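Local coordinates for bifunctional protein PutA (Bdellovibrio bacteriovorus, PDB 5UR2) that probably oxidises proline to glutamate in two steps, pairing an FAD-dependent proline dehydrogenase with an NAD+-dependent L-glutamate gamma-semialdehyde dehydrogenase in one chain, at residues K563-M568 and F600-A605; G622-Y627 and E972-R977. All coordinates share one frame; numbering follows the deposited sequence.

Contact 1: residues K563-M568 and F600-A605; sequences KLADIM and FCRYYA
R602 sets out with CG anti to its carbonyl carbon and then bends at chi2 (-141°), which turns CD, and its guanidinium ends beside A565 and D566; on C601, SG is likewise anti to the carbonyl carbon, within touch of L564 and M568. These side chains pack two antiparallel helices of the aldehyde dehydrogenase region, 554-570 and 587-611, whose axes run at 162° in the two short segments. Small residues suit the near point. A565 and C601 both point their CB atoms across the interface, and the two CB atoms meet at 3.7 Å; the small A565 and the short C601 let the helix axes come to 9.1 Å. To one side of this point the contact is apolar: SG of C601 lies 3.9 Å from CD2 of L564 and 4.1 Å from CE of M568, so the weakly polar sulfur is taken up among aliphatic groups and the M568 thioether. T653 of helix 646-657 also touches L564 and C601, while M680 of helix 671-684 packs on L564 and M568, placing this side in the domain interior. The other side is more open to solvent, as befits charged residues. There the aliphatic and the ionic parts of the contact meet on R602, because CB of A565 lies over one face of the guanidinium, offset toward its rim. D566 comes to the edge of the same group, the carboxylate and guanidinium planes turned well away from each other. The resulting salt bridge uses one oxygen: NH2 of R602 donates to OD1 of D566 over 2.8 Å in a nearly straight bond (168°), with OD1 close to the guanidinium plane.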
loop_
_atom_site.group_PDB
_atom_site.type_symbol
_atom_site.label_atom_id
_atom_site.label_comp_id
_atom_site.label_asym_id
_atom_site.label_seq_id
_atom_site.Cartn_x
_atom_site.Cartn_y
_atom_site.Cartn_z
ATOM N N LYS B 563 -8.984 22.519 -5.905
ATOM C CA LYS B 563 -9.615 23.707 -6.456
ATOM C C LYS B 563 -10.005 23.478 -7.907
ATOM O O LYS B 563 -11.088 23.892 -8.334
ATOM C CB LYS B 563 -8.692 24.924 -6.332
ATOM C CG LYS B 563 -9.410 26.260 -6.578
ATOM C CD LYS B 563 -8.486 27.466 -6.350
ATOM C CE LYS B 563 -9.190 28.798 -6.661
ATOM N NZ LYS B 563 -8.226 29.941 -6.702
ATOM N N LEU B 564 -9.155 22.771 -8.666
ATOM C CA LEU B 564 -9.506 22.405 -10.036
ATOM C C LEU B 564 -10.823 21.628 -10.075
ATOM O O LEU B 564 -11.709 21.929 -10.882
ATOM C CB LEU B 564 -8.373 21.591 -10.665
ATOM C CG LEU B 564 -8.657 21.020 -12.058
ATOM C CD1 LEU B 564 -8.991 22.150 -13.007
ATOM C CD2 LEU B 564 -7.493 20.161 -12.595
ATOM N N ALA B 565 -10.982 20.647 -9.180
ATOM C CA ALA B 565 -12.228 19.887 -9.096
ATOM C C ALA B 565 -13.420 20.781 -8.770
ATOM O O ALA B 565 -14.518 20.584 -9.311
ATOM C CB ALA B 565 -12.103 18.788 -8.036
ATOM N N ASP B 566 -13.230 21.769 -7.888
ATOM C CA ASP B 566 -14.322 22.678 -7.562
ATOM C C ASP B 566 -14.707 23.523 -8.758
ATOM O O ASP B 566 -15.894 23.746 -9.003
ATOM C CB ASP B 566 -13.938 23.590 -6.401
ATOM C CG ASP B 566 -13.707 22.821 -5.115
ATOM O OD1 ASP B 566 -14.258 21.718 -4.957
ATOM O OD2 ASP B 566 -12.947 23.312 -4.281
ATOM N N ILE B 567 -13.716 23.986 -9.523
ATOM C CA ILE B 567 -14.017 24.768 -10.715
ATOM C C ILE B 567 -14.755 23.911 -11.736
ATOM O O ILE B 567 -15.750 24.351 -12.327
ATOM C CB ILE B 567 -12.723 25.374 -11.275
ATOM C CG1 ILE B 567 -12.240 26.485 -10.339
ATOM C CG2 ILE B 567 -12.902 25.829 -12.729
ATOM C CD1 ILE B 567 -10.793 26.872 -10.559
ATOM N N MET B 568 -14.313 22.660 -11.923
ATOM C CA MET B 568 -15.047 21.738 -12.786
ATOM C C MET B 568 -16.487 21.574 -12.309
ATOM O O MET B 568 -17.418 21.529 -13.125
ATOM C CB MET B 568 -14.373 20.370 -12.823
ATOM C CG MET B 568 -13.067 20.265 -13.599
ATOM S SD MET B 568 -12.391 18.578 -13.334
ATOM C CE MET B 568 -10.946 18.647 -14.408
ATOM N N PHE B 600 -11.028 11.840 -10.563
ATOM C CA PHE B 600 -9.569 11.706 -10.652
ATOM C C PHE B 600 -8.873 12.755 -9.790
ATOM O O PHE B 600 -7.954 12.442 -9.017
ATOM C CB PHE B 600 -9.109 11.826 -12.115
ATOM C CG PHE B 600 -9.261 10.555 -12.930
ATOM C CD1 PHE B 600 -8.885 9.316 -12.407
ATOM C CD2 PHE B 600 -9.752 10.610 -14.228
ATOM C CE1 PHE B 600 -9.014 8.144 -13.156
ATOM C CE2 PHE B 600 -9.892 9.434 -15.005
ATOM C CZ PHE B 600 -9.520 8.204 -14.455
ATOM N N CYS B 601 -9.306 14.013 -9.919
ATOM C CA CYS B 601 -8.784 15.103 -9.106
ATOM C C CYS B 601 -8.834 14.763 -7.626
ATOM O O CYS B 601 -7.818 14.811 -6.918
ATOM C CB CYS B 601 -9.595 16.373 -9.363
ATOM S SG CYS B 601 -9.328 17.137 -10.956
ATOM N N ARG B 602 -10.028 14.435 -7.135
ATOM C CA ARG B 602 -10.171 14.230 -5.699
ATOM C C ARG B 602 -9.444 12.972 -5.243
ATOM O O ARG B 602 -8.828 12.966 -4.175
ATOM C CB ARG B 602 -11.655 14.170 -5.324
ATOM C CG ARG B 602 -12.399 15.411 -5.751
ATOM C CD ARG B 602 -13.401 15.783 -4.695
ATOM N NE ARG B 602 -14.289 16.850 -5.136
ATOM C CZ ARG B 602 -14.015 18.147 -5.057
ATOM N NH1 ARG B 602 -12.848 18.572 -4.578
ATOM N NH2 ARG B 602 -14.917 19.031 -5.465
ATOM N N TYR B 603 -9.489 11.904 -6.047
ATOM C CA TYR B 603 -8.853 10.652 -5.646
ATOM C C TYR B 603 -7.334 10.785 -5.611
ATOM O O TYR B 603 -6.685 10.358 -4.648
ATOM C CB TYR B 603 -9.274 9.533 -6.586
ATOM C CG TYR B 603 -8.757 8.154 -6.227
ATOM C CD1 TYR B 603 -9.505 7.297 -5.419
ATOM C CD2 TYR B 603 -7.535 7.693 -6.723
ATOM C CE1 TYR B 603 -9.044 5.996 -5.102
ATOM C CE2 TYR B 603 -7.065 6.417 -6.413
ATOM C CZ TYR B 603 -7.822 5.570 -5.605
ATOM O OH TYR B 603 -7.355 4.312 -5.309
ATOM N N TYR B 604 -6.735 11.372 -6.648
ATOM C CA TYR B 604 -5.281 11.473 -6.614
ATOM C C TYR B 604 -4.849 12.488 -5.567
ATOM O O TYR B 604 -3.803 12.308 -4.938
ATOM C CB TYR B 604 -4.721 11.811 -8.005
ATOM C CG TYR B 604 -5.002 10.706 -9.015
ATOM C CD1 TYR B 604 -4.925 9.364 -8.641
ATOM C CD2 TYR B 604 -5.400 11.006 -10.318
ATOM C CE1 TYR B 604 -5.193 8.341 -9.543
ATOM C CE2 TYR B 604 -5.691 9.995 -11.235
ATOM C CZ TYR B 604 -5.589 8.660 -10.835
ATOM O OH TYR B 604 -5.872 7.652 -11.725
ATOM N N ALA B 605 -5.649 13.536 -5.340
ATOM C CA ALA B 605 -5.310 14.461 -4.261
ATOM C C ALA B 605 -5.400 13.763 -2.913
ATOM O O ALA B 605 -4.500 13.901 -2.070
ATOM C CB ALA B 605 -6.202 15.707 -4.299
#

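Contact 2: residues G622-Y627 and E972-R977; sequences GELSHY and ENTLRR
G622-L624 and E972-T974 run antiparallel, E623 facing N973 as a non-hydrogen-bonded pair and L624 facing E972 as a hydrogen-bonded one. In the latter pair, E972 N gives a nearly straight bond (169°) to L624 O at 2.7 Å, and L624 N returns a more bent one to E972 O at 2.9 Å. Beyond E623, T974 N reaches G622 O at 3.0 Å, approaching from above the carbonyl plane as the second segment leaves the strand. G622 takes a positive phi (80°), a conformation that glycine adopts readily. The CA of E623 adds a C-H...O contact to E972 O at 3.4 Å.

N973 shapes the turn-off: its OD1 accepts from L975 N at 2.9 Å, an Asx turn for which the short amide side chain is well suited. In T974 the hydroxyl OG1 sits between backbone N and carbonyl carbon (chi1 65°), close against the G622 carbonyl, while CG2 lies anti to the carbonyl carbon and meets CG of L624 at 3.8 Å. The two side chains cross at about a right angle, the branched threonine turning its methyl to leucine. E623 and E972 send their extended chains to different faces of the sheet and carry their charges to the second subunit, where E623 is held by R931 and H941 of that subunit, and E972 OE1 by its K919. E972 also pairs with a parallel strand of that subunit. Such a two-stranded antiparallel flap, its strands far apart in the chain, projecting from one subunit and continuing a sheet of its partner, is typical of the oligomerization element of the aldehyde dehydrogenase superfamily.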
loop_
_atom_site.group_PDB
_atom_site.type_symbol
_atom_site.label_atom_id
_atom_site.label_comp_id
_atom_site.label_asym_id
_atom_site.label_seq_id
_atom_site.Cartn_x
_atom_site.Cartn_y
_atom_site.Cartn_z
ATOM N N GLY B 622 17.985 3.274 17.723
ATOM C CA GLY B 622 19.246 3.840 17.298
ATOM C C GLY B 622 19.374 4.108 15.810
ATOM O O GLY B 622 20.411 4.617 15.380
ATOM N N GLU B 623 18.363 3.800 15.011
ATOM C CA GLU B 623 18.421 4.085 13.581
ATOM C C GLU B 623 17.007 4.351 13.094
ATOM O O GLU B 623 16.158 3.458 13.148
ATOM C CB GLU B 623 19.065 2.922 12.803
ATOM C CG GLU B 623 19.261 3.201 11.310
ATOM C CD GLU B 623 19.915 2.025 10.583
ATOM O OE1 GLU B 623 21.165 1.940 10.547
ATOM O OE2 GLU B 623 19.173 1.165 10.062
ATOM N N LEU B 624 16.757 5.578 12.644
ATOM C CA LEU B 624 15.500 5.942 12.008
ATOM C C LEU B 624 15.582 5.616 10.525
ATOM O O LEU B 624 16.549 5.990 9.853
ATOM C CB LEU B 624 15.192 7.429 12.196
ATOM C CG LEU B 624 14.868 7.845 13.624
ATOM C CD1 LEU B 624 14.584 9.351 13.691
ATOM C CD2 LEU B 624 13.701 7.013 14.176
ATOM N N SER B 625 14.571 4.920 10.016
ATOM C CA SER B 625 14.551 4.552 8.610
ATOM C C SER B 625 13.141 4.741 8.083
ATOM O O SER B 625 12.182 4.257 8.693
ATOM C CB SER B 625 15.029 3.105 8.423
ATOM O OG SER B 625 15.501 2.923 7.103
ATOM N N HIS B 626 13.012 5.472 6.983
ATOM C CA HIS B 626 11.701 5.769 6.415
ATOM C C HIS B 626 11.685 5.527 4.910
ATOM O O HIS B 626 12.659 5.819 4.208
ATOM C CB HIS B 626 11.287 7.187 6.704
ATOM C CG HIS B 626 11.056 7.453 8.154
ATOM N ND1 HIS B 626 12.064 7.848 9.005
ATOM C CD2 HIS B 626 9.937 7.366 8.910
ATOM C CE1 HIS B 626 11.574 8.005 10.223
ATOM N NE2 HIS B 626 10.285 7.719 10.192
ATOM N N TYR B 627 10.570 4.966 4.440
ATOM C CA TYR B 627 10.278 4.745 3.033
ATOM C C TYR B 627 9.383 5.884 2.560
ATOM O O TYR B 627 8.361 6.183 3.197
ATOM C CB TYR B 627 9.607 3.377 2.858
ATOM C CG TYR B 627 9.463 2.826 1.452
ATOM C CD1 TYR B 627 10.519 2.152 0.835
ATOM C CD2 TYR B 627 8.252 2.898 0.774
ATOM C CE1 TYR B 627 10.382 1.611 -0.426
ATOM C CE2 TYR B 627 8.104 2.357 -0.493
ATOM C CZ TYR B 627 9.171 1.710 -1.082
ATOM O OH TYR B 627 9.036 1.163 -2.338
ATOM N N GLU B 972 18.836 7.243 9.115
ATOM C CA GLU B 972 19.622 8.123 9.973
ATOM C C GLU B 972 20.037 7.406 11.259
ATOM O O GLU B 972 19.190 6.964 12.045
ATOM C CB GLU B 972 18.848 9.406 10.282
ATOM C CG GLU B 972 19.552 10.322 11.276
ATOM C CD GLU B 972 18.857 11.681 11.435
ATOM O OE1 GLU B 972 17.722 11.864 10.929
ATOM O OE2 GLU B 972 19.450 12.556 12.089
ATOM N N ASN B 973 21.344 7.311 11.472
ATOM C CA ASN B 973 21.889 6.847 12.739
ATOM C C ASN B 973 21.638 7.911 13.802
ATOM O O ASN B 973 22.086 9.053 13.656
ATOM C CB ASN B 973 23.385 6.576 12.575
ATOM C CG ASN B 973 24.075 6.211 13.882
ATOM O OD1 ASN B 973 23.431 5.930 14.885
ATOM N ND2 ASN B 973 25.404 6.166 13.851
ATOM N N THR B 974 20.916 7.554 14.865
ATOM C CA THR B 974 20.596 8.509 15.919
ATOM C C THR B 974 21.432 8.323 17.178
ATOM O O THR B 974 21.278 9.087 18.140
ATOM C CB THR B 974 19.109 8.412 16.286
ATOM O OG1 THR B 974 18.852 7.122 16.854
ATOM C CG2 THR B 974 18.240 8.641 15.059
ATOM N N LEU B 975 22.322 7.346 17.182
ATOM C CA LEU B 975 23.137 7.024 18.338
ATOM C C LEU B 975 24.412 7.866 18.326
ATOM O O LEU B 975 25.186 7.801 17.363
ATOM C CB LEU B 975 23.445 5.528 18.298
ATOM C CG LEU B 975 24.495 4.946 19.221
ATOM C CD1 LEU B 975 24.075 5.131 20.649
ATOM C CD2 LEU B 975 24.656 3.505 18.877
ATOM N N ARG B 976 24.627 8.658 19.385
ATOM C CA ARG B 976 25.827 9.490 19.545
ATOM C C ARG B 976 26.281 9.419 20.992
ATOM O O ARG B 976 25.479 9.664 21.895
ATOM C CB ARG B 976 25.575 10.965 19.174
ATOM C CG ARG B 976 25.226 11.206 17.723
ATOM C CD ARG B 976 25.072 12.684 17.406
ATOM N NE ARG B 976 24.270 12.874 16.195
ATOM C CZ ARG B 976 23.807 14.049 15.782
ATOM N NH1 ARG B 976 24.068 15.130 16.495
ATOM N NH2 ARG B 976 23.081 14.139 14.667
ATOM N N ARG B 977 27.572 9.127 21.205
ATOM C CA ARG B 977 28.160 9.025 22.546
ATOM C C ARG B 977 27.414 8.017 23.406
ATOM O O ARG B 977 27.218 8.230 24.605
ATOM C CB ARG B 977 28.188 10.374 23.268
ATOM C CG ARG B 977 29.095 11.374 22.665
ATOM C CD ARG B 977 30.497 10.846 22.560
ATOM N NE ARG B 977 31.168 11.590 21.511
ATOM C CZ ARG B 977 32.032 11.064 20.659
ATOM N NH1 ARG B 977 32.343 9.778 20.740
ATOM N NH2 ARG B 977 32.578 11.828 19.722
#

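From the N terminus the chain passes through a helical region and the proline dehydrogenase barrel before, in the aldehyde dehydrogenase region, it reaches contact 1. That contact closes a mostly helical loop of 31 residues between its two segments, which lie on helices 554-570 and 587-611. Soon after the second of these helices ends, segment 622-627 opens contact 2, which closes only 344 residues on, when strand 965-973 returns near the C terminus. The two loops therefore follow in series, neither nesting nor crossing. Contact 1 is local and internal to the domain; contact 2 brackets most of it and lies at the second subunit. Their centres are about 38 Å apart, with nearest atoms about 16 Å apart.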